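Local coordinates for protein DyP2 (Amycolatopsis sp. ATCC 39116, PDB 4G2C) that is a haem-containing dye-decolourising peroxidase that also carries a manganese ion, and probably oxidises dyes and lignin-related compounds with hydrogen peroxide, at residues A[117-121]-A[122-126]; A[179-182]-A[183-186]. One frame throughout, in Å; residues are numbered along the deposited sequence.

Contact 1: A[117-121]-A[122-126]; sequences VGLTA and HGYAT
Thr-120 meets Gly-123 and Tyr-124 where strand 114-119 turns into helix 121-127, and it serves as the N-cap of that helix. Strand 114-119 pairs with 166-172 in the antiparallel sheet of the DyP alpha+beta barrel domain, and Leu-119 also bonds through its backbone to Phe-483. His-122 sits in the first turn. Its CB passes Thr-120 OG1, while the imidazole turns outward from the strand end, where ND1 is hydrogen-bonded to Asp-165 OD1. Gly-123 N is the capped amide. Gly-123 N donates to Thr-120 OG1 at 2.9 Å, with an N-H...O angle of 145°. Thr-120 OG1 stands between its own backbone N and carbonyl carbon, chi1 66°, and this turns it back over the start of the helix. The same hydroxyl oxygen is hydrogen-bonded to Ile-164 O, just ahead of strand 166-172, which ties the cap to the run of chain leading into that strand.

Tyr-124 N closes the first full helical turn on Thr-120 O at 3.0 Å. Its ring carries the apolar part of the contact. Leu-119 crosses Tyr-124 at about a right angle: Leu-119 CB rests 3.6 Å from Tyr-124 CE2, and Leu-119 CD1 makes a CH-pi contact over one ring face, displaced toward the rim. Thr-120 O lies at the ring edge, and Phe-483 also touches the Tyr-124 side chain. Ala-125 N repeats the helical pattern, donating to Ala-121 O at 3.0 Å with an N-H...O angle of 156°.

Contact 2: A[179-182]-A[183-186]; sequences RTLR and RQVE
Arg-182 and Glu-186 lie one turn apart on helix 175-188 and form a salt bridge. Arg-182 NH1 is 3.0 Å from Glu-186 OE1. The bond is weak, with an N-H...O angle of 126°, and the two side chains meet aslant. The guanidinium and carboxylate planes stand 68° apart, so the groups do not pair as a flat two-pronged bridge. Both side chains leave the backbone the same way, CG anti to N (chi1 176° in Arg-182), and both bend at chi2. The other carboxylate oxygen, Glu-186 OE2, makes a salt bridge to Arg-189, so the acid is shared by two arginines.

Gln-184 reaches back along the helix with its chain extended beyond CG. Its amide splits between two neighbours. Gln-184 NE2 lies 3.2 Å from the methyl Thr-180 CG2. Gln-184 OE1 lies 3.5 Å from Leu-181 CD1, and the two side chains cross at about a right angle. With an alanine here the amide is gone, and the Thr-180 methyl and Leu-181 CD1 would probably lose the group that lies against them.

Arg-183 keeps close to the backbone, its CG 3.0 Å from Arg-179 O. Leu-181 and Val-185 are buried instead, touching Leu-170 and Leu-168 of strand 166-172. Beneath all of this run four i to i+4 backbone bonds; Glu-186 N to Arg-182 O is 2.8 Å. The whole is an amphipathic alpha-helix laid on the antiparallel sheet of the DyP alpha+beta barrel domain, with an i to i+4 salt bridge along its side.

Both contacts are local and share one antiparallel sheet of the DyP domain: contact 1 includes a strand of it, contact 2 a helix packed on it. Contact 1 joins strand 114-119 to the helix that follows. Contact 2 lies within one helix that packs on the adjacent strand, 166-172. Their centres are about 22 Å apart and their nearest atoms about 8 Å, so they do not touch. Each is partly buried. Contact 1 has the more buried chemistry: a capping hydroxyl and an aromatic ring against an aliphatic side chain. Contact 2 is more of the surface, with charged and amide groups outward and its leucine and valine buried against the sheet.

Contact 1: A[117-121]-A[122-126]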
ATOM      1  N   VAL A 117       8.034   1.512 -14.227  1.00 25.72           N
ATOM      2  CA  VAL A 117       9.215   2.346 -14.213  1.00 20.12           C
ATOM      3  C   VAL A 117       8.979   3.634 -13.404  1.00 24.31           C
ATOM      4  O   VAL A 117       8.103   4.442 -13.731  1.00 25.71           O
ATOM      5  CB  VAL A 117       9.666   2.685 -15.659  1.00 26.89           C
ATOM      6  CG1 VAL A 117      10.864   3.654 -15.646  1.00 22.57           C
ATOM      7  CG2 VAL A 117      10.001   1.411 -16.441  1.00 23.74           C
ATOM      8  N   GLY A 118       9.767   3.825 -12.350  1.00 21.40           N
ATOM      9  CA  GLY A 118       9.737   5.074 -11.617  1.00 23.64           C
ATOM     10  C   GLY A 118      11.090   5.770 -11.585  1.00 24.40           C
ATOM     11  O   GLY A 118      12.122   5.108 -11.598  1.00 25.18           O
ATOM     12  N   LEU A 119      11.069   7.102 -11.516  1.00 23.49           N
ATOM     13  CA  LEU A 119      12.260   7.932 -11.389  1.00 22.46           C
ATOM     14  C   LEU A 119      12.259   8.755 -10.106  1.00 24.05           C
ATOM     15  O   LEU A 119      11.229   9.298  -9.718  1.00 23.05           O
ATOM     16  CB  LEU A 119      12.341   8.895 -12.572  1.00 21.78           C
ATOM     17  CG  LEU A 119      12.439   8.241 -13.947  1.00 22.91           C
ATOM     18  CD1 LEU A 119      12.183   9.260 -15.030  1.00 20.09           C
ATOM     19  CD2 LEU A 119      13.803   7.606 -14.092  1.00 24.43           C
ATOM     20  N   THR A 120      13.424   8.872  -9.466  1.00 25.77           N
ATOM     21  CA  THR A 120      13.559   9.707  -8.268  1.00 27.49           C
ATOM     22  C   THR A 120      13.893  11.120  -8.685  1.00 24.15           C
ATOM     23  O   THR A 120      14.286  11.358  -9.826  1.00 24.18           O
ATOM     24  CB  THR A 120      14.698   9.231  -7.345  1.00 26.90           C
ATOM     25  OG1 THR A 120      15.956   9.401  -8.020  1.00 27.09           O
ATOM     26  CG2 THR A 120      14.506   7.766  -6.966  1.00 23.95           C
ATOM     27  N   ALA A 121      13.752  12.065  -7.761  1.00 24.45           N
ATOM     28  CA  ALA A 121      14.142  13.444  -8.056  1.00 27.34           C
ATOM     29  C   ALA A 121      15.599  13.466  -8.516  1.00 26.48           C
ATOM     30  O   ALA A 121      15.959  14.161  -9.474  1.00 25.51           O
ATOM     31  CB  ALA A 121      13.949  14.343  -6.840  1.00 21.72           C
ATOM     32  N   HIS A 122      16.440  12.695  -7.837  1.00 26.23           N
ATOM     33  CA  HIS A 122      17.836  12.646  -8.233  1.00 27.57           C
ATOM     34  C   HIS A 122      17.982  12.113  -9.649  1.00 25.39           C
ATOM     35  O   HIS A 122      18.824  12.566 -10.402  1.00 28.19           O
ATOM     36  CB  HIS A 122      18.679  11.814  -7.268  1.00 31.64           C
ATOM     37  CG  HIS A 122      20.148  11.946  -7.519  1.00 31.70           C
ATOM     38  ND1 HIS A 122      20.812  11.196  -8.470  1.00 26.19           N
ATOM     39  CD2 HIS A 122      21.068  12.784  -6.987  1.00 22.63           C
ATOM     40  CE1 HIS A 122      22.083  11.552  -8.492  1.00 30.15           C
ATOM     41  NE2 HIS A 122      22.265  12.513  -7.602  1.00 25.21           N
ATOM     42  N   GLY A 123      17.139  11.160 -10.022  1.00 29.41           N
ATOM     43  CA  GLY A 123      17.221  10.580 -11.350  1.00 26.37           C
ATOM     44  C   GLY A 123      16.824  11.571 -12.426  1.00 27.22           C
ATOM     45  O   GLY A 123      17.365  11.547 -13.526  1.00 28.15           O
ATOM     46  N   TYR A 124      15.864  12.437 -12.118  1.00 29.11           N
ATOM     47  CA  TYR A 124      15.513  13.532 -13.020  1.00 28.01           C
ATOM     48  C   TYR A 124      16.706  14.474 -13.178  1.00 29.75           C
ATOM     49  O   TYR A 124      17.007  14.937 -14.281  1.00 30.23           O
ATOM     50  CB  TYR A 124      14.282  14.309 -12.511  1.00 30.04           C
ATOM     51  CG  TYR A 124      12.955  13.697 -12.921  1.00 30.02           C
ATOM     52  CD1 TYR A 124      12.380  14.004 -14.153  1.00 33.26           C
ATOM     53  CD2 TYR A 124      12.276  12.812 -12.079  1.00 24.98           C
ATOM     54  CE1 TYR A 124      11.173  13.442 -14.543  1.00 31.90           C
ATOM     55  CE2 TYR A 124      11.067  12.254 -12.458  1.00 23.92           C
ATOM     56  CZ  TYR A 124      10.520  12.571 -13.692  1.00 29.16           C
ATOM     57  OH  TYR A 124       9.316  12.019 -14.091  1.00 26.97           O
ATOM     58  N   ALA A 125      17.387  14.745 -12.069  1.00 27.04           N
ATOM     59  CA  ALA A 125      18.549  15.623 -12.093  1.00 30.64           C
ATOM     60  C   ALA A 125      19.657  15.054 -12.987  1.00 31.38           C
ATOM     61  O   ALA A 125      20.240  15.775 -13.792  1.00 28.76           O
ATOM     62  CB  ALA A 125      19.067  15.903 -10.663  1.00 26.70           C
ATOM     63  N   THR A 126      19.939  13.763 -12.857  1.00 30.59           N
ATOM     64  CA  THR A 126      20.934  13.121 -13.716  1.00 30.83           C
ATOM     65  C   THR A 126      20.568  13.216 -15.193  1.00 32.57           C
ATOM     66  O   THR A 126      21.436  13.350 -16.052  1.00 29.64           O
ATOM     67  CB  THR A 126      21.118  11.630 -13.386  1.00 30.31           C
ATOM     68  OG1 THR A 126      21.861  11.491 -12.174  1.00 34.96           O
ATOM     69  CG2 THR A 126      21.892  10.935 -14.500  1.00 32.93           C
TER

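Contact 2: A[179-182]-A[183-186]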
ATOM      1  N   ARG A 179      11.210 -13.908 -15.128  1.00 32.72           N
ATOM      2  CA  ARG A 179      12.548 -14.257 -15.582  1.00 37.01           C
ATOM      3  C   ARG A 179      12.764 -13.779 -17.006  1.00 32.88           C
ATOM      4  O   ARG A 179      13.767 -13.127 -17.308  1.00 31.88           O
ATOM      5  CB  ARG A 179      12.793 -15.771 -15.494  1.00 39.39           C
ATOM      6  CG  ARG A 179      13.086 -16.271 -14.082  1.00 46.22           C
ATOM      7  CD  ARG A 179      13.675 -17.689 -14.083  1.00 46.79           C
ATOM      8  NE  ARG A 179      12.714 -18.688 -14.546  1.00 43.14           N
ATOM      9  CZ  ARG A 179      11.908 -19.377 -13.740  1.00 48.17           C
ATOM     10  NH1 ARG A 179      11.948 -19.180 -12.429  1.00 50.32           N
ATOM     11  NH2 ARG A 179      11.059 -20.267 -14.240  1.00 48.45           N
ATOM     12  N   THR A 180      11.818 -14.106 -17.883  1.00 33.48           N
ATOM     13  CA  THR A 180      11.906 -13.667 -19.269  1.00 28.70           C
ATOM     14  C   THR A 180      12.032 -12.138 -19.370  1.00 32.14           C
ATOM     15  O   THR A 180      12.936 -11.627 -20.032  1.00 31.14           O
ATOM     16  CB  THR A 180      10.708 -14.149 -20.115  1.00 31.90           C
ATOM     17  OG1 THR A 180      10.663 -15.585 -20.134  1.00 31.79           O
ATOM     18  CG2 THR A 180      10.832 -13.632 -21.541  1.00 29.35           C
ATOM     19  N   LEU A 181      11.134 -11.404 -18.715  1.00 31.99           N
ATOM     20  CA  LEU A 181      11.181  -9.937 -18.780  1.00 30.85           C
ATOM     21  C   LEU A 181      12.524  -9.384 -18.278  1.00 30.12           C
ATOM     22  O   LEU A 181      13.099  -8.477 -18.885  1.00 32.65           O
ATOM     23  CB  LEU A 181      10.007  -9.317 -18.012  1.00 31.03           C
ATOM     24  CG  LEU A 181       9.870  -7.793 -17.962  1.00 32.35           C
ATOM     25  CD1 LEU A 181       9.725  -7.193 -19.363  1.00 29.62           C
ATOM     26  CD2 LEU A 181       8.683  -7.389 -17.051  1.00 28.52           C
ATOM     27  N   ARG A 182      13.016  -9.935 -17.172  1.00 26.52           N
ATOM     28  CA  ARG A 182      14.305  -9.537 -16.616  1.00 32.08           C
ATOM     29  C   ARG A 182      15.423  -9.640 -17.674  1.00 35.27           C
ATOM     30  O   ARG A 182      16.239  -8.718 -17.821  1.00 33.79           O
ATOM     31  CB  ARG A 182      14.629 -10.380 -15.362  1.00 30.92           C
ATOM     32  CG  ARG A 182      16.007 -10.141 -14.722  1.00 31.99           C
ATOM     33  CD  ARG A 182      16.209  -8.681 -14.327  1.00 39.73           C
ATOM     34  NE  ARG A 182      17.490  -8.423 -13.663  1.00 43.61           N
ATOM     35  CZ  ARG A 182      18.436  -7.598 -14.127  1.00 50.52           C
ATOM     36  NH1 ARG A 182      18.265  -6.937 -15.270  1.00 49.66           N
ATOM     37  NH2 ARG A 182      19.563  -7.424 -13.444  1.00 47.16           N
ATOM     38  N   ARG A 183      15.434 -10.745 -18.424  1.00 37.63           N
ATOM     39  CA  ARG A 183      16.442 -10.983 -19.465  1.00 33.96           C
ATOM     40  C   ARG A 183      16.368  -9.925 -20.555  1.00 34.80           C
ATOM     41  O   ARG A 183      17.398  -9.483 -21.079  1.00 30.93           O
ATOM     42  CB  ARG A 183      16.271 -12.373 -20.098  1.00 36.35           C
ATOM     43  CG  ARG A 183      16.130 -13.539 -19.116  1.00 38.79           C
ATOM     44  CD  ARG A 183      17.347 -14.459 -19.123  1.00 44.96           C
ATOM     45  NE  ARG A 183      17.066 -15.781 -18.560  1.00 49.64           N
ATOM     46  CZ  ARG A 183      17.479 -16.203 -17.365  1.00 57.14           C
ATOM     47  NH1 ARG A 183      18.201 -15.410 -16.579  1.00 55.76           N
ATOM     48  NH2 ARG A 183      17.170 -17.428 -16.953  1.00 54.15           N
ATOM     49  N   GLN A 184      15.148  -9.518 -20.894  1.00 34.20           N
ATOM     50  CA  GLN A 184      14.930  -8.486 -21.913  1.00 34.78           C
ATOM     51  C   GLN A 184      15.375  -7.117 -21.441  1.00 33.53           C
ATOM     52  O   GLN A 184      15.933  -6.338 -22.209  1.00 37.06           O
ATOM     53  CB  GLN A 184      13.455  -8.431 -22.308  1.00 35.81           C
ATOM     54  CG  GLN A 184      12.949  -9.735 -22.875  1.00 36.89           C
ATOM     55  CD  GLN A 184      11.447  -9.873 -22.768  1.00 40.55           C
ATOM     56  OE1 GLN A 184      10.772  -9.018 -22.197  1.00 35.53           O
ATOM     57  NE2 GLN A 184      10.914 -10.959 -23.318  1.00 41.36           N
ATOM     58  N   VAL A 185      15.110  -6.829 -20.170  1.00 37.05           N
ATOM     59  CA  VAL A 185      15.568  -5.598 -19.543  1.00 33.88           C
ATOM     60  C   VAL A 185      17.087  -5.585 -19.506  1.00 35.31           C
ATOM     61  O   VAL A 185      17.721  -4.592 -19.867  1.00 34.69           O
ATOM     62  CB  VAL A 185      15.029  -5.471 -18.103  1.00 34.36           C
ATOM     63  CG1 VAL A 185      15.913  -4.535 -17.277  1.00 28.65           C
ATOM     64  CG2 VAL A 185      13.578  -5.009 -18.114  1.00 30.04           C
ATOM     65  N   GLU A 186      17.664  -6.701 -19.069  1.00 39.41           N
ATOM     66  CA  GLU A 186      19.114  -6.870 -19.043  1.00 37.48           C
ATOM     67  C   GLU A 186      19.745  -6.607 -20.407  1.00 38.31           C
ATOM     68  O   GLU A 186      20.643  -5.766 -20.545  1.00 34.67           O
ATOM     69  CB  GLU A 186      19.472  -8.275 -18.591  1.00 38.70           C
ATOM     70  CG  GLU A 186      20.960  -8.471 -18.461  1.00 49.80           C
ATOM     71  CD  GLU A 186      21.606  -7.455 -17.524  1.00 54.42           C
ATOM     72  OE1 GLU A 186      20.922  -6.953 -16.594  1.00 54.26           O
ATOM     73  OE2 GLU A 186      22.804  -7.163 -17.720  1.00 56.39           O
TER